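Local coordinates for protein mannitol dehydrogenase (PDB 1LJ8) that probably catalyses the NAD-dependent interconversion of mannitol and fructose, as a long-chain polyol dehydrogenase that binds the dinucleotide, at residues P325-Y330 / N479-T484. Numbering follows the deposited sequence.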
loop_
_atom_site.group_PDB
_atom_site.type_symbol
_atom_site.label_atom_id
_atom_site.label_comp_id
_atom_site.label_asym_id
_atom_site.label_seq_id
_atom_site.Cartn_x
_atom_site.Cartn_y
_atom_site.Cartn_z
ATOM N N PRO A 325 -0.137 7.292 -26.020
ATOM C CA PRO A 325 -0.590 6.001 -26.520
ATOM C C PRO A 325 0.401 4.859 -26.490
ATOM O O PRO A 325 -0.019 3.711 -26.480
ATOM C CB PRO A 325 -1.078 6.314 -27.961
ATOM C CG PRO A 325 -1.335 7.807 -27.946
ATOM C CD PRO A 325 -0.251 8.346 -27.048
ATOM N N LEU A 326 1.699 5.144 -26.482
ATOM C CA LEU A 326 2.659 4.048 -26.434
ATOM C C LEU A 326 2.626 3.429 -25.047
ATOM O O LEU A 326 2.791 2.226 -24.916
ATOM C CB LEU A 326 4.063 4.538 -26.707
ATOM C CG LEU A 326 4.483 4.949 -28.119
ATOM C CD1 LEU A 326 5.898 5.501 -28.056
ATOM C CD2 LEU A 326 4.418 3.725 -29.033
ATOM N N PHE A 327 2.422 4.254 -24.010
ATOM C CA PHE A 327 2.346 3.699 -22.642
ATOM C C PHE A 327 1.069 2.866 -22.472
ATOM O O PHE A 327 1.089 1.791 -21.818
ATOM C CB PHE A 327 2.390 4.825 -21.587
ATOM C CG PHE A 327 3.774 5.333 -21.291
ATOM C CD1 PHE A 327 4.486 6.055 -22.243
ATOM C CD2 PHE A 327 4.379 5.091 -20.036
ATOM C CE1 PHE A 327 5.756 6.540 -21.974
ATOM C CE2 PHE A 327 5.656 5.571 -19.757
ATOM C CZ PHE A 327 6.350 6.300 -20.718
ATOM N N VAL A 328 -0.055 3.358 -23.009
ATOM C CA VAL A 328 -1.309 2.614 -22.915
ATOM C C VAL A 328 -1.168 1.278 -23.611
ATOM O O VAL A 328 -1.582 0.249 -23.084
ATOM C CB VAL A 328 -2.497 3.414 -23.578
ATOM C CG1 VAL A 328 -3.782 2.639 -23.485
ATOM C CG2 VAL A 328 -2.664 4.787 -22.887
ATOM N N ALA A 329 -0.581 1.279 -24.815
ATOM C CA ALA A 329 -0.408 0.014 -25.567
ATOM C C ALA A 329 0.508 -0.958 -24.817
ATOM O O ALA A 329 0.274 -2.186 -24.774
ATOM C CB ALA A 329 0.146 0.306 -26.961
ATOM N N TYR A 330 1.573 -0.416 -24.244
ATOM C CA TYR A 330 2.485 -1.255 -23.448
ATOM C C TYR A 330 1.775 -1.874 -22.230
ATOM O O TYR A 330 1.910 -3.085 -21.977
ATOM C CB TYR A 330 3.687 -0.400 -23.010
ATOM C CG TYR A 330 4.648 -1.080 -22.043
ATOM C CD1 TYR A 330 5.347 -2.237 -22.393
ATOM C CD2 TYR A 330 4.872 -0.527 -20.786
ATOM C CE1 TYR A 330 6.257 -2.822 -21.498
ATOM C CE2 TYR A 330 5.769 -1.090 -19.887
ATOM C CZ TYR A 330 6.462 -2.235 -20.249
ATOM O OH TYR A 330 7.384 -2.792 -19.374
ATOM N N ASN A 479 18.722 4.992 -26.750
ATOM C CA ASN A 479 17.628 5.443 -27.627
ATOM C C ASN A 479 16.469 6.139 -26.954
ATOM O O ASN A 479 15.605 6.691 -27.634
ATOM C CB ASN A 479 17.069 4.254 -28.379
ATOM C CG ASN A 479 18.169 3.428 -29.031
ATOM O OD1 ASN A 479 19.079 3.994 -29.628
ATOM N ND2 ASN A 479 18.106 2.098 -28.892
ATOM N N GLY A 480 16.423 6.086 -25.629
ATOM C CA GLY A 480 15.307 6.701 -24.933
ATOM C C GLY A 480 14.074 5.807 -24.768
ATOM O O GLY A 480 13.869 4.802 -25.457
ATOM N N VAL A 481 13.219 6.196 -23.830
ATOM C CA VAL A 481 11.987 5.462 -23.540
ATOM C C VAL A 481 11.068 5.322 -24.770
ATOM O O VAL A 481 10.610 4.220 -25.087
ATOM C CB VAL A 481 11.188 6.210 -22.417
ATOM C CG1 VAL A 481 9.785 5.599 -22.230
ATOM C CG2 VAL A 481 11.991 6.200 -21.114
ATOM N N THR A 482 10.807 6.435 -25.462
ATOM C CA THR A 482 9.872 6.397 -26.572
ATOM C C THR A 482 10.286 5.439 -27.687
ATOM O O THR A 482 9.504 4.611 -28.129
ATOM C CB THR A 482 9.651 7.808 -27.145
ATOM O OG1 THR A 482 9.031 8.612 -26.117
ATOM C CG2 THR A 482 8.708 7.764 -28.390
ATOM N N THR A 483 11.522 5.552 -28.124
ATOM C CA THR A 483 11.987 4.668 -29.195
ATOM C C THR A 483 12.022 3.217 -28.712
ATOM O O THR A 483 11.668 2.300 -29.436
ATOM C CB THR A 483 13.366 5.147 -29.672
ATOM O OG1 THR A 483 13.186 6.372 -30.414
ATOM C CG2 THR A 483 14.034 4.105 -30.557
ATOM N N THR A 484 12.422 2.999 -27.465
ATOM C CA THR A 484 12.452 1.627 -26.944
ATOM C C THR A 484 11.043 1.008 -26.966
ATOM O O THR A 484 10.869 -0.152 -27.334
ATOM C CB THR A 484 13.020 1.637 -25.526
ATOM O OG1 THR A 484 14.378 2.094 -25.586
ATOM C CG2 THR A 484 12.968 0.258 -24.890
#
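Val481 and Thr482 meet Phe327 and Leu326 where helix 463-488 packs against the first turn of helix 325-339. This is an apolar helix-helix contact in the all-helical C-terminal part of mannitol dehydrogenase, away from the NAD site. Helix 463-488 is kinked here. At Gly480 the backbone takes phi 87°, which breaks the regular helical course. Val481 points toward helix 325-339. Val481 CG1 lies anti to the backbone N (chi1 171°) and comes within 3.8 Å of Phe327 CZ, meeting the ring obliquely. The same ring also packs edge-to-face with Tyr315. Leu309 and Leu312 of helix 289-313 touch Phe327 and Val481 respectively, so a third helix backs this pair. Thr482 divides its two branches. Its OG1 hydrogen-bonds to Lys313 NZ. Thr482 CG2, the methyl branch, touches Leu326 CD1 at 3.6 Å, the two side chains crossing at about a right angle. Thr484 closes the turn that starts from the Gly480 carbonyl. Thr484 N bonds to Gly480 O at 3.1 Å. Thr484 OG1 bonds to Gly480 O at 2.8 Å, from the face of the carbonyl plane opposite to Thr484 N.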